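Local coordinates for transcriptional regulator (PDB 7DWM), which binds the autoinducer 3,5-dimethylpyrazin-2-ol (DPO) and probably acts as a DNA-binding transcriptional regulator of the vibriophage VP882, at residues 31-37 / 56-62; 159-165 / 198-203. All blocks are in the same frame, centred on the assembly; numbering follows the deposited sequence.

Contact 1 of 2, residues 31-37 / 56-62. With A1U (3,5-dimethylpyrazin-2-ol), chain C.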
loop_
_atom_site.group_PDB
_atom_site.type_symbol
_atom_site.label_atom_id
_atom_site.label_comp_id
_atom_site.label_asym_id
_atom_site.label_seq_id
_atom_site.Cartn_x
_atom_site.Cartn_y
_atom_site.Cartn_z
ATOM N N LYS A 31 -15.859 1.376 -16.284
ATOM C CA LYS A 31 -16.051 1.599 -17.711
ATOM C C LYS A 31 -16.036 0.261 -18.442
ATOM O O LYS A 31 -15.792 -0.791 -17.849
ATOM C CB LYS A 31 -15.022 2.574 -18.289
ATOM C CG LYS A 31 -13.604 2.295 -17.930
ATOM C CD LYS A 31 -12.944 3.602 -17.575
ATOM C CE LYS A 31 -11.477 3.415 -17.359
ATOM N NZ LYS A 31 -10.761 4.706 -17.307
ATOM N N ASP A 32 -16.268 0.329 -19.749
ATOM C CA ASP A 32 -16.553 -0.824 -20.588
ATOM C C ASP A 32 -15.279 -1.316 -21.275
ATOM O O ASP A 32 -14.171 -0.852 -20.992
ATOM C CB ASP A 32 -17.635 -0.436 -21.599
ATOM C CG ASP A 32 -18.263 -1.624 -22.287
ATOM O OD1 ASP A 32 -18.204 -1.661 -23.532
ATOM O OD2 ASP A 32 -18.817 -2.508 -21.597
ATOM N N THR A 33 -15.438 -2.277 -22.191
ATOM C CA THR A 33 -14.332 -2.789 -22.987
ATOM C C THR A 33 -13.874 -1.792 -24.038
ATOM O O THR A 33 -12.823 -2.003 -24.651
ATOM C CB THR A 33 -14.717 -4.110 -23.659
ATOM O OG1 THR A 33 -13.646 -4.548 -24.504
ATOM C CG2 THR A 33 -15.974 -3.937 -24.504
ATOM N N LYS A 34 -14.654 -0.745 -24.293
ATOM C CA LYS A 34 -14.225 0.372 -25.118
ATOM C C LYS A 34 -13.678 1.516 -24.270
ATOM O O LYS A 34 -13.536 2.641 -24.764
ATOM C CB LYS A 34 -15.379 0.843 -26.001
ATOM C CG LYS A 34 -15.627 -0.044 -27.212
ATOM C CD LYS A 34 -17.108 -0.175 -27.513
ATOM C CE LYS A 34 -17.547 0.832 -28.563
ATOM N NZ LYS A 34 -19.014 0.777 -28.812
ATOM N N SER A 35 -13.348 1.233 -23.006
ATOM C CA SER A 35 -12.933 2.221 -22.008
ATOM C C SER A 35 -13.884 3.409 -21.923
ATOM O O SER A 35 -13.474 4.517 -21.554
ATOM C CB SER A 35 -11.507 2.711 -22.281
ATOM O OG SER A 35 -11.280 3.975 -21.677
ATOM N N VAL A 36 -15.156 3.208 -22.255
ATOM C CA VAL A 36 -16.165 4.252 -22.160
ATOM C C VAL A 36 -16.865 4.162 -20.809
ATOM O O VAL A 36 -17.258 3.074 -20.374
ATOM C CB VAL A 36 -17.168 4.141 -23.320
ATOM C CG1 VAL A 36 -17.983 5.394 -23.444
ATOM C CG2 VAL A 36 -16.432 3.875 -24.624
ATOM N N PHE A 37 -17.023 5.309 -20.147
ATOM C CA PHE A 37 -17.591 5.363 -18.803
ATOM C C PHE A 37 -19.007 4.795 -18.776
ATOM O O PHE A 37 -19.828 5.123 -19.637
ATOM C CB PHE A 37 -17.628 6.813 -18.309
ATOM C CG PHE A 37 -16.337 7.302 -17.717
ATOM C CD1 PHE A 37 -16.125 8.658 -17.520
ATOM C CD2 PHE A 37 -15.344 6.413 -17.346
ATOM C CE1 PHE A 37 -14.941 9.118 -16.971
ATOM C CE2 PHE A 37 -14.161 6.868 -16.796
ATOM C CZ PHE A 37 -13.960 8.219 -16.611
ATOM N N GLU A 56 -21.141 11.242 -18.850
ATOM C CA GLU A 56 -20.906 9.774 -18.831
ATOM C C GLU A 56 -21.041 9.233 -20.252
ATOM O O GLU A 56 -21.760 9.845 -21.044
ATOM C CB GLU A 56 -21.972 9.004 -18.052
ATOM C CG GLU A 56 -23.065 9.839 -17.414
ATOM C CD GLU A 56 -23.748 10.877 -18.280
ATOM O OE1 GLU A 56 -24.667 11.542 -17.778
ATOM O OE2 GLU A 56 -23.276 11.080 -19.409
ATOM N N GLY A 57 -20.416 8.086 -20.518
ATOM C CA GLY A 57 -20.428 7.448 -21.848
ATOM C C GLY A 57 -19.273 7.923 -22.713
ATOM O O GLY A 57 -19.113 7.399 -23.819
ATOM N N LEU A 58 -18.486 8.878 -22.214
ATOM C CA LEU A 58 -17.318 9.426 -22.950
ATOM C C LEU A 58 -16.076 8.604 -22.625
ATOM O O LEU A 58 -16.184 7.648 -21.844
ATOM C CB LEU A 58 -17.106 10.880 -22.542
ATOM C CG LEU A 58 -18.099 11.391 -21.512
ATOM C CD1 LEU A 58 -17.930 10.639 -20.211
ATOM C CD2 LEU A 58 -17.915 12.877 -21.299
ATOM N N THR A 59 -14.962 8.948 -23.268
ATOM C CA THR A 59 -13.661 8.289 -23.016
ATOM C C THR A 59 -12.921 9.064 -21.926
ATOM O O THR A 59 -13.471 10.037 -21.404
ATOM C CB THR A 59 -12.812 8.269 -24.285
ATOM O OG1 THR A 59 -12.950 9.564 -24.858
ATOM C CG2 THR A 59 -13.267 7.229 -25.279
ATOM N N ASP A 60 -11.692 8.662 -21.617
ATOM C CA ASP A 60 -10.963 9.344 -20.555
ATOM C C ASP A 60 -10.563 10.761 -20.943
ATOM O O ASP A 60 -10.230 11.561 -20.062
ATOM C CB ASP A 60 -9.744 8.524 -20.143
ATOM C CG ASP A 60 -10.087 7.464 -19.119
ATOM O OD1 ASP A 60 -10.694 7.817 -18.086
ATOM O OD2 ASP A 60 -9.753 6.281 -19.343
ATOM N N ALA A 61 -10.600 11.092 -22.233
ATOM C CA ALA A 61 -10.353 12.458 -22.687
ATOM C C ALA A 61 -11.585 13.270 -22.313
ATOM O O ALA A 61 -12.429 13.629 -23.138
ATOM C CB ALA A 61 -10.089 12.505 -24.182
ATOM N N ASP A 62 -11.678 13.566 -21.027
ATOM C CA ASP A 62 -12.864 14.188 -20.462
ATOM C C ASP A 62 -12.812 15.695 -20.684
ATOM O O ASP A 62 -11.977 16.208 -21.436
ATOM C CB ASP A 62 -12.972 13.860 -18.975
ATOM C CG ASP A 62 -13.613 12.506 -18.712
ATOM O OD1 ASP A 62 -14.815 12.496 -18.385
ATOM O OD2 ASP A 62 -12.927 11.464 -18.828
HETATM C CAB A1U C . -6.657 8.040 -13.981
HETATM C CAC A1U C . -7.793 8.839 -13.701
HETATM C CAE A1U C . -9.167 7.133 -14.535
HETATM C CAF A1U C . -7.981 6.410 -14.782
HETATM C CAG A1U C . -7.609 10.202 -13.091
HETATM C CAH A1U C . -10.530 6.595 -14.849
HETATM N NAA A1U C . -6.731 6.801 -14.536
HETATM N NAD A1U C . -9.037 8.357 -13.987
HETATM O OAI A1U C . -8.165 5.137 -15.354
#
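A buried salt bridge joins the two segments: Lys31 NZ donates to Asp60 OD2 at 2.8 Å. The bond from Lys31 NZ to the other carboxylate oxygen, Asp60 OD1, is weak at 3.2 Å. The same ammonium has a second acidic partner, Asp78 of helix 71-80. It also reaches the ligand: Lys31 NZ makes a weak hydrogen bond of 3.3 Å to A1U OAI. Asp60 OD1 lies 3.5 Å from the ligand methyl carbon A1U CAH. Both residues belong to the pocket that holds 3,5-dimethylpyrazin-2-ol, so the ion pair forms part of its wall.

The backbones meet at Phe37. Its amide gives a well-aligned bond, Phe37 N to Leu58 O, of 3.0 Å. The return bond from Gly57 N to Phe37 O is weak at 3.1 Å. Gly57 has positive phi, a conformation that favours glycine. Within the PAS fold, strand 28-32 runs along the sheet next to strand 37-40. A type I turn from Asp32 to Ser35 links them, with Ser35 N bonded to Asp32 O at 3.0 Å and Asp32 N to Val36 O at 3.0 Å. The loop 56-62 lies against this hairpin and carries Asp60 to the ligand.

Phe37 is the residue most covered by the other segment. Its CD1 lies 3.8 Å from Leu58 CD1. Its CZ is 3.6 Å from Asp60 OD1, and its CE1 is 3.6 Å from Asp62 OD2. The ligand methyl CAH sits at the edge of the ring, and Phe44, another pocket residue, meets the ring nearly at right angles.

Contact 2 of 2, residues 159-165 / 198-203; sequences LNLTERE and RIRNKF
Residues 159-162 are extended and lead into helix 163-172. Residues 198-203 are the last turns of helix 189-203. In register, Leu159 CA is 6.6 Å from Lys202 CA, and Glu165 CA is 6.4 Å from Ile199 CA.

Thr162 is the N-cap, in a capping box. Glu165 N donates to Thr162 OG1 (3.2 Å), and Thr162 N to Glu165 OE2 (3.0 Å). Glu165 (chi1 m, chi2 t) also forms two salt bridges: OE2 with Lys202 NZ at 2.8 Å and OE1 with Arg198 NH2 at 3.2 Å. Lys202 is extended beyond an m chi1, and its NZ also donates to Asn160 O at 2.7 Å.

Apolar packing lies beside this network. Leu159 CD1 makes a CH-pi contact over the Phe203 face, 3.9 Å from the ring centroid. Leu161 CD2 lies 4.2 Å from Phe203 CE2 and 4.0 Å from Lys202 CD. Glu165 CG meets Ile199 CG1 at 3.6 Å.

This packs the start of the first helix against the end of the probable recognition helix in a LuxR-type helix-turn-helix domain.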
loop_
_atom_site.group_PDB
_atom_site.type_symbol
_atom_site.label_atom_id
_atom_site.label_comp_id
_atom_site.label_asym_id
_atom_site.label_seq_id
_atom_site.Cartn_x
_atom_site.Cartn_y
_atom_site.Cartn_z
ATOM N N LEU A 159 17.305 22.098 6.939
ATOM C CA LEU A 159 18.445 22.088 6.028
ATOM C C LEU A 159 17.981 21.999 4.576
ATOM O O LEU A 159 16.894 21.498 4.288
ATOM C CB LEU A 159 19.395 20.938 6.368
ATOM C CG LEU A 159 18.791 19.539 6.481
ATOM C CD1 LEU A 159 19.747 18.516 5.901
ATOM C CD2 LEU A 159 18.457 19.202 7.928
ATOM N N ASN A 160 18.824 22.480 3.666
ATOM C CA ASN A 160 18.459 22.744 2.274
ATOM C C ASN A 160 19.310 21.873 1.356
ATOM O O ASN A 160 20.330 22.315 0.824
ATOM C CB ASN A 160 18.619 24.234 1.949
ATOM C CG ASN A 160 17.629 25.106 2.699
ATOM O OD1 ASN A 160 17.788 25.361 3.893
ATOM N ND2 ASN A 160 16.599 25.569 1.999
ATOM N N LEU A 161 18.886 20.628 1.169
ATOM C CA LEU A 161 19.559 19.765 0.209
ATOM C C LEU A 161 19.227 20.206 -1.211
ATOM O O LEU A 161 18.085 20.558 -1.522
ATOM C CB LEU A 161 19.138 18.310 0.406
ATOM C CG LEU A 161 19.242 17.701 1.805
ATOM C CD1 LEU A 161 18.754 16.262 1.783
ATOM C CD2 LEU A 161 20.667 17.776 2.323
ATOM N N THR A 162 20.239 20.191 -2.075
ATOM C CA THR A 162 20.026 20.464 -3.485
ATOM C C THR A 162 19.329 19.274 -4.142
ATOM O O THR A 162 19.052 18.250 -3.511
ATOM C CB THR A 162 21.353 20.780 -4.170
ATOM O OG1 THR A 162 22.102 19.571 -4.349
ATOM C CG2 THR A 162 22.161 21.757 -3.331
ATOM N N GLU A 163 19.042 19.407 -5.438
ATOM C CA GLU A 163 18.343 18.338 -6.142
ATOM C C GLU A 163 19.219 17.097 -6.270
ATOM O O GLU A 163 18.782 15.979 -5.959
ATOM C CB GLU A 163 17.892 18.831 -7.517
ATOM C CG GLU A 163 16.689 19.761 -7.469
ATOM C CD GLU A 163 15.864 19.722 -8.742
ATOM O OE1 GLU A 163 14.653 20.015 -8.673
ATOM O OE2 GLU A 163 16.428 19.400 -9.810
ATOM N N ARG A 164 20.471 17.275 -6.698
ATOM C CA ARG A 164 21.370 16.131 -6.801
ATOM C C ARG A 164 21.657 15.533 -5.431
ATOM O O ARG A 164 21.763 14.310 -5.292
ATOM C CB ARG A 164 22.673 16.528 -7.492
ATOM C CG ARG A 164 23.720 15.416 -7.491
ATOM C CD ARG A 164 25.020 15.853 -8.132
ATOM N NE ARG A 164 24.804 16.371 -9.479
ATOM C CZ ARG A 164 25.725 17.011 -10.188
ATOM N NH1 ARG A 164 25.439 17.448 -11.407
ATOM N NH2 ARG A 164 26.935 17.214 -9.682
ATOM N N GLU A 165 21.780 16.380 -4.405
ATOM C CA GLU A 165 21.981 15.874 -3.052
ATOM C C GLU A 165 20.773 15.078 -2.582
ATOM O O GLU A 165 20.919 14.051 -1.910
ATOM C CB GLU A 165 22.270 17.031 -2.097
ATOM C CG GLU A 165 23.699 17.555 -2.194
ATOM C CD GLU A 165 23.863 18.950 -1.616
ATOM O OE1 GLU A 165 24.965 19.520 -1.760
ATOM O OE2 GLU A 165 22.900 19.475 -1.015
ATOM N N ARG A 198 29.039 16.835 1.210
ATOM C CA ARG A 198 28.262 18.044 1.466
ATOM C C ARG A 198 26.945 17.725 2.171
ATOM O O ARG A 198 26.507 18.482 3.046
ATOM C CB ARG A 198 28.006 18.796 0.161
ATOM C CG ARG A 198 29.159 19.696 -0.250
ATOM C CD ARG A 198 28.806 20.553 -1.451
ATOM N NE ARG A 198 29.464 20.081 -2.663
ATOM C CZ ARG A 198 28.929 19.210 -3.511
ATOM N NH1 ARG A 198 29.605 18.836 -4.589
ATOM N NH2 ARG A 198 27.719 18.714 -3.284
ATOM N N ILE A 199 26.330 16.585 1.846
ATOM C CA ILE A 199 25.126 16.161 2.564
ATOM C C ILE A 199 25.443 15.904 4.032
ATOM O O ILE A 199 24.754 16.397 4.938
ATOM C CB ILE A 199 24.519 14.909 1.908
ATOM C CG1 ILE A 199 23.953 15.231 0.530
ATOM C CG2 ILE A 199 23.444 14.309 2.803
ATOM C CD1 ILE A 199 23.791 14.007 -0.341
ATOM N N ARG A 200 26.480 15.100 4.282
ATOM C CA ARG A 200 26.935 14.811 5.636
ATOM C C ARG A 200 27.140 16.088 6.441
ATOM O O ARG A 200 26.665 16.207 7.575
ATOM C CB ARG A 200 28.229 14.000 5.570
ATOM C CG ARG A 200 28.472 13.110 6.762
ATOM C CD ARG A 200 29.947 12.787 6.883
ATOM N NE ARG A 200 30.706 13.907 7.432
ATOM C CZ ARG A 200 31.807 14.405 6.881
ATOM N NH1 ARG A 200 32.286 13.882 5.760
ATOM N NH2 ARG A 200 32.432 15.427 7.451
ATOM N N ASN A 201 27.851 17.059 5.863
ATOM C CA ASN A 201 28.120 18.292 6.595
ATOM C C ASN A 201 26.845 19.092 6.827
ATOM O O ASN A 201 26.693 19.731 7.874
ATOM C CB ASN A 201 29.167 19.125 5.860
ATOM C CG ASN A 201 30.578 18.677 6.181
ATOM O OD1 ASN A 201 30.817 18.045 7.211
ATOM N ND2 ASN A 201 31.518 18.995 5.300
ATOM N N LYS A 202 25.918 19.076 5.865
ATOM C CA LYS A 202 24.640 19.742 6.085
ATOM C C LYS A 202 23.872 19.106 7.238
ATOM O O LYS A 202 23.165 19.804 7.973
ATOM C CB LYS A 202 23.809 19.721 4.802
ATOM C CG LYS A 202 24.180 20.830 3.835
ATOM C CD LYS A 202 23.321 20.815 2.583
ATOM C CE LYS A 202 23.855 21.808 1.565
ATOM N NZ LYS A 202 22.976 21.939 0.371
ATOM N N PHE A 203 23.994 17.789 7.411
ATOM C CA PHE A 203 23.360 17.126 8.546
ATOM C C PHE A 203 24.124 17.335 9.846
ATOM O O PHE A 203 23.553 17.135 10.925
ATOM C CB PHE A 203 23.223 15.626 8.282
ATOM C CG PHE A 203 21.969 15.252 7.551
ATOM C CD1 PHE A 203 20.887 14.720 8.231
ATOM C CD2 PHE A 203 21.873 15.434 6.182
ATOM C CE1 PHE A 203 19.730 14.375 7.558
ATOM C CE2 PHE A 203 20.720 15.091 5.503
ATOM C CZ PHE A 203 19.647 14.560 6.191
#

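The two contacts come in series along the chain, on opposite sides of its centre. Their centres are 46 Å apart, and their nearest atoms are about 29 Å apart, so they do not touch. Contact 1 lies in the PAS fold, where strands 28-32 and 37-40 form one edge region of the antiparallel sheet. Contact 2 lies in the all-helical LuxR-type region, between helices 163-172 and 189-203. Between them the chain passes through helix 71-80, three more strands of the sheet and helix 127-139, then residues 143-158, which are not modelled. Ligand binding and the presumed DNA-binding unit are thus spatially separate. Any effect of the ligand on DNA binding would have to pass through the rest of the protein.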